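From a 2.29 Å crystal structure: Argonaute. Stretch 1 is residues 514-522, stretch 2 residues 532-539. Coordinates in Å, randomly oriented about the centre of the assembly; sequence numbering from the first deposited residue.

Stretch 1 514-522: NHRVGGCTV
Stretch 2 (532-539) RIQPIETP

On one face of the paired strands, C520, V522, I533 and P535 form an apolar patch. I533 (chi1 m, chi2 t) places CG2 3.9 Å from C520 SG and 4.1 Å from V522 CG2; C520 and V522 are both t. V517, also t, extends the patch, its CG1 lying 4.0 Å from P535 CB. On the other face, I536 (m, m) lies on the same side as T521, and its CD1 reaches to 3.7 Å from T521 OG1; T521 is m. G519, the bridge partner of I536, has no side chain on that face. Beside it, Q534 (t, p) turns its end away from the first strand, where OE1 accepts weak hydrogen bonds from R532 NE and NH2 (3.1 and 2.9 Å).

Strands 517-522 and 532-537 run antiparallel, their axes at 154° and 4.3 Å apart at closest approach, and the two stretches bury 580 Å² between them. The backbone is extended and pairs T521 with Q534 and G519 with I536 as hydrogen-bonded pairs, C520 with P535 and V522 with I533 as non-hydrogen-bonded ones. T521 N donates to Q534 O (2.9 Å) and Q534 N to T521 O (2.7 Å); I536 N donates to G519 O (2.8 Å). P535 has no amide hydrogen, and its non-hydrogen-bonded position requires none from it. A bulge then shifts the register by one, so V517 pairs with E537 (CA-CA 4.2 Å). Here G518 (phi/psi -100/-11) breaks the extended path, and I536 O accepts from both G518 N (2.9 Å) and G519 N (3.2 Å). Glycine fits at 518 because T538 CG2 packs 3.5 Å from G518 CA; an ideal CB would lie 2.4 Å from that methyl.

T538 closes the polar edge. Its N donates to R516 O (2.9 Å), while its p rotamer directs OG1 to H515 O in a very short 2.5 Å hydrogen bond. E537 points away overall into an exposed position suited to its carboxylate.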

ATOM      1  N   ASN A 514     -19.096  -3.681  -1.633  1.00110.43           N
ATOM      2  CA  ASN A 514     -20.108  -3.581  -2.688  1.00114.31           C
ATOM      3  C   ASN A 514     -19.930  -4.659  -3.782  1.00119.25           C
ATOM      4  O   ASN A 514     -20.553  -4.580  -4.850  1.00121.53           O
ATOM      5  CB  ASN A 514     -20.117  -2.169  -3.284  1.00117.33           C
ATOM      6  N   HIS A 515     -19.086  -5.678  -3.490  1.00113.43           N
ATOM      7  CA  HIS A 515     -18.754  -6.818  -4.359  1.00113.16           C
ATOM      8  C   HIS A 515     -18.738  -8.125  -3.533  1.00112.28           C
ATOM      9  O   HIS A 515     -18.933  -8.056  -2.321  1.00111.17           O
ATOM     10  CB  HIS A 515     -17.387  -6.579  -5.033  1.00113.25           C
ATOM     11  CG  HIS A 515     -17.341  -5.349  -5.890  1.00119.22           C
ATOM     12  ND1 HIS A 515     -18.082  -5.253  -7.058  1.00124.68           N
ATOM     13  CD2 HIS A 515     -16.643  -4.203  -5.720  1.00120.49           C
ATOM     14  CE1 HIS A 515     -17.812  -4.058  -7.556  1.00125.79           C
ATOM     15  NE2 HIS A 515     -16.948  -3.391  -6.789  1.00123.70           N
ATOM     16  N   ARG A 516     -18.503  -9.304  -4.172  1.00105.61           N
ATOM     17  CA  ARG A 516     -18.439 -10.605  -3.477  1.00102.05           C
ATOM     18  C   ARG A 516     -17.303 -10.629  -2.436  1.00 97.88           C
ATOM     19  O   ARG A 516     -17.587 -10.689  -1.238  1.00 95.82           O
ATOM     20  CB  ARG A 516     -18.306 -11.767  -4.477  1.00103.53           C
ATOM     21  N   VAL A 517     -16.034 -10.527  -2.889  1.00 90.20           N
ATOM     22  CA  VAL A 517     -14.840 -10.491  -2.026  1.00 85.81           C
ATOM     23  C   VAL A 517     -14.447  -9.017  -1.820  1.00 83.57           C
ATOM     24  O   VAL A 517     -14.087  -8.329  -2.774  1.00 82.93           O
ATOM     25  CB  VAL A 517     -13.662 -11.341  -2.593  1.00 89.62           C
ATOM     26  CG1 VAL A 517     -12.434 -11.273  -1.685  1.00 86.70           C
ATOM     27  CG2 VAL A 517     -14.083 -12.791  -2.822  1.00 90.70           C
ATOM     28  N   GLY A 518     -14.550  -8.554  -0.584  1.00 76.75           N
ATOM     29  CA  GLY A 518     -14.249  -7.172  -0.239  1.00 75.49           C
ATOM     30  C   GLY A 518     -12.897  -6.905   0.383  1.00 75.75           C
ATOM     31  O   GLY A 518     -12.510  -5.744   0.533  1.00 76.41           O
ATOM     32  N   GLY A 519     -12.189  -7.963   0.759  1.00 68.27           N
ATOM     33  CA  GLY A 519     -10.895  -7.809   1.388  1.00 65.16           C
ATOM     34  C   GLY A 519     -10.062  -9.057   1.538  1.00 67.44           C
ATOM     35  O   GLY A 519     -10.352 -10.107   0.956  1.00 66.81           O
ATOM     36  N   CYS A 520      -8.999  -8.919   2.327  1.00 64.10           N
ATOM     37  CA  CYS A 520      -8.036  -9.973   2.578  1.00 63.44           C
ATOM     38  C   CYS A 520      -7.387  -9.744   3.903  1.00 63.89           C
ATOM     39  O   CYS A 520      -7.122  -8.605   4.271  1.00 63.05           O
ATOM     40  CB  CYS A 520      -6.993 -10.018   1.457  1.00 64.64           C
ATOM     41  SG  CYS A 520      -5.700 -11.271   1.676  1.00 68.42           S
ATOM     42  N   THR A 521      -7.097 -10.838   4.601  1.00 60.01           N
ATOM     43  CA  THR A 521      -6.335 -10.863   5.840  1.00 57.72           C
ATOM     44  C   THR A 521      -5.127 -11.768   5.569  1.00 59.55           C
ATOM     45  O   THR A 521      -5.284 -12.892   5.076  1.00 59.08           O
ATOM     46  CB  THR A 521      -7.186 -11.349   7.038  1.00 64.93           C
ATOM     47  OG1 THR A 521      -8.265 -10.437   7.235  1.00 72.78           O
ATOM     48  CG2 THR A 521      -6.388 -11.410   8.335  1.00 58.80           C
ATOM     49  N   VAL A 522      -3.929 -11.257   5.840  1.00 54.13           N
ATOM     50  CA  VAL A 522      -2.716 -12.057   5.745  1.00 53.09           C
ATOM     51  C   VAL A 522      -2.316 -12.351   7.188  1.00 57.18           C
ATOM     52  O   VAL A 522      -2.049 -11.436   7.958  1.00 56.76           O
ATOM     53  CB  VAL A 522      -1.598 -11.492   4.825  1.00 55.61           C
ATOM     54  CG1 VAL A 522      -0.369 -12.391   4.838  1.00 55.51           C
ATOM     55  CG2 VAL A 522      -2.110 -11.372   3.398  1.00 56.14           C
ATOM     56  N   ARG A 532      -1.891 -18.024   6.727  1.00 63.49           N
ATOM     57  CA  ARG A 532      -3.045 -17.921   5.827  1.00 61.87           C
ATOM     58  C   ARG A 532      -3.041 -16.602   5.044  1.00 60.78           C
ATOM     59  O   ARG A 532      -2.657 -15.551   5.562  1.00 58.81           O
ATOM     60  CB  ARG A 532      -4.386 -17.994   6.604  1.00 62.44           C
ATOM     61  CG  ARG A 532      -4.631 -19.200   7.516  1.00 76.31           C
ATOM     62  CD  ARG A 532      -4.991 -20.465   6.760  1.00 84.42           C
ATOM     63  NE  ARG A 532      -6.388 -20.444   6.350  1.00 98.32           N
ATOM     64  CZ  ARG A 532      -7.369 -21.049   7.008  1.00111.79           C
ATOM     65  NH1 ARG A 532      -7.108 -21.755   8.104  1.00 89.53           N
ATOM     66  NH2 ARG A 532      -8.615 -20.975   6.564  1.00101.32           N
ATOM     67  N   ILE A 533      -3.479 -16.674   3.794  1.00 55.86           N
ATOM     68  CA  ILE A 533      -3.767 -15.536   2.936  1.00 54.52           C
ATOM     69  C   ILE A 533      -5.284 -15.741   2.765  1.00 62.35           C
ATOM     70  O   ILE A 533      -5.728 -16.593   1.991  1.00 64.15           O
ATOM     71  CB  ILE A 533      -2.974 -15.504   1.618  1.00 57.60           C
ATOM     72  CG1 ILE A 533      -1.445 -15.571   1.879  1.00 57.22           C
ATOM     73  CG2 ILE A 533      -3.370 -14.258   0.800  1.00 57.95           C
ATOM     74  CD1 ILE A 533      -0.590 -15.945   0.655  1.00 59.41           C
ATOM     75  N   GLN A 534      -6.053 -15.083   3.639  1.00 59.03           N
ATOM     76  CA  GLN A 534      -7.491 -15.241   3.738  1.00 59.41           C
ATOM     77  C   GLN A 534      -8.340 -14.200   3.015  1.00 62.22           C
ATOM     78  O   GLN A 534      -8.551 -13.127   3.577  1.00 60.45           O
ATOM     79  CB  GLN A 534      -7.899 -15.338   5.233  1.00 60.66           C
ATOM     80  CG  GLN A 534      -9.184 -16.120   5.490  1.00 63.98           C
ATOM     81  CD  GLN A 534      -9.145 -17.496   4.873  1.00 74.51           C
ATOM     82  OE1 GLN A 534      -8.325 -18.354   5.244  1.00 71.27           O
ATOM     83  NE2 GLN A 534      -9.984 -17.706   3.867  1.00 63.58           N
ATOM     84  N   PRO A 535      -8.942 -14.526   1.838  1.00 61.08           N
ATOM     85  CA  PRO A 535      -9.895 -13.580   1.218  1.00 61.31           C
ATOM     86  C   PRO A 535     -11.118 -13.420   2.130  1.00 64.22           C
ATOM     87  O   PRO A 535     -11.498 -14.372   2.806  1.00 62.57           O
ATOM     88  CB  PRO A 535     -10.299 -14.272  -0.098  1.00 64.73           C
ATOM     89  CG  PRO A 535      -9.313 -15.382  -0.298  1.00 69.13           C
ATOM     90  CD  PRO A 535      -8.867 -15.788   1.071  1.00 63.54           C
ATOM     91  N   ILE A 536     -11.695 -12.217   2.190  1.00 62.48           N
ATOM     92  CA  ILE A 536     -12.871 -11.947   3.031  1.00 63.15           C
ATOM     93  C   ILE A 536     -14.046 -11.561   2.147  1.00 69.89           C
ATOM     94  O   ILE A 536     -13.939 -10.615   1.365  1.00 68.61           O
ATOM     95  CB  ILE A 536     -12.610 -10.871   4.152  1.00 64.44           C
ATOM     96  CG1 ILE A 536     -11.275 -11.075   4.944  1.00 61.93           C
ATOM     97  CG2 ILE A 536     -13.832 -10.677   5.078  1.00 66.58           C
ATOM     98  CD1 ILE A 536     -11.125 -12.371   5.779  1.00 62.97           C
ATOM     99  N   GLU A 537     -15.169 -12.293   2.286  1.00 70.91           N
ATOM    100  CA  GLU A 537     -16.425 -12.023   1.571  1.00 73.98           C
ATOM    101  C   GLU A 537     -17.110 -10.867   2.281  1.00 80.24           C
ATOM    102  O   GLU A 537     -17.061 -10.821   3.510  1.00 77.56           O
ATOM    103  CB  GLU A 537     -17.362 -13.237   1.634  1.00 76.78           C
ATOM    104  CG  GLU A 537     -16.890 -14.459   0.872  1.00 88.41           C
ATOM    105  CD  GLU A 537     -17.741 -15.690   1.121  1.00113.68           C
ATOM    106  OE1 GLU A 537     -18.914 -15.701   0.682  1.00115.79           O
ATOM    107  OE2 GLU A 537     -17.234 -16.647   1.750  1.00104.37           O
ATOM    108  N   THR A 538     -17.764  -9.950   1.530  1.00 81.48           N
ATOM    109  CA  THR A 538     -18.493  -8.818   2.133  1.00 83.08           C
ATOM    110  C   THR A 538     -19.737  -9.324   2.900  1.00 89.89           C
ATOM    111  O   THR A 538     -20.326 -10.326   2.473  1.00 90.63           O
ATOM    112  CB  THR A 538     -18.872  -7.759   1.095  1.00 95.68           C
ATOM    113  OG1 THR A 538     -19.602  -8.371   0.038  1.00 97.57           O
ATOM    114  CG2 THR A 538     -17.677  -7.001   0.558  1.00 94.22           C
ATOM    115  N   PRO A 539     -20.147  -8.660   4.018  1.00 87.55           N
ATOM    116  CA  PRO A 539     -21.299  -9.167   4.801  1.00 89.73           C
ATOM    117  C   PRO A 539     -22.617  -9.415   4.064  1.00 99.37           C
ATOM    118  O   PRO A 539     -23.155 -10.525   4.133  1.00100.36           O
ATOM    119  CB  PRO A 539     -21.452  -8.152   5.948  1.00 91.11           C
ATOM    120  CG  PRO A 539     -20.591  -6.994   5.588  1.00 94.22           C
ATOM    121  CD  PRO A 539     -19.528  -7.486   4.669  1.00 87.83           C
TER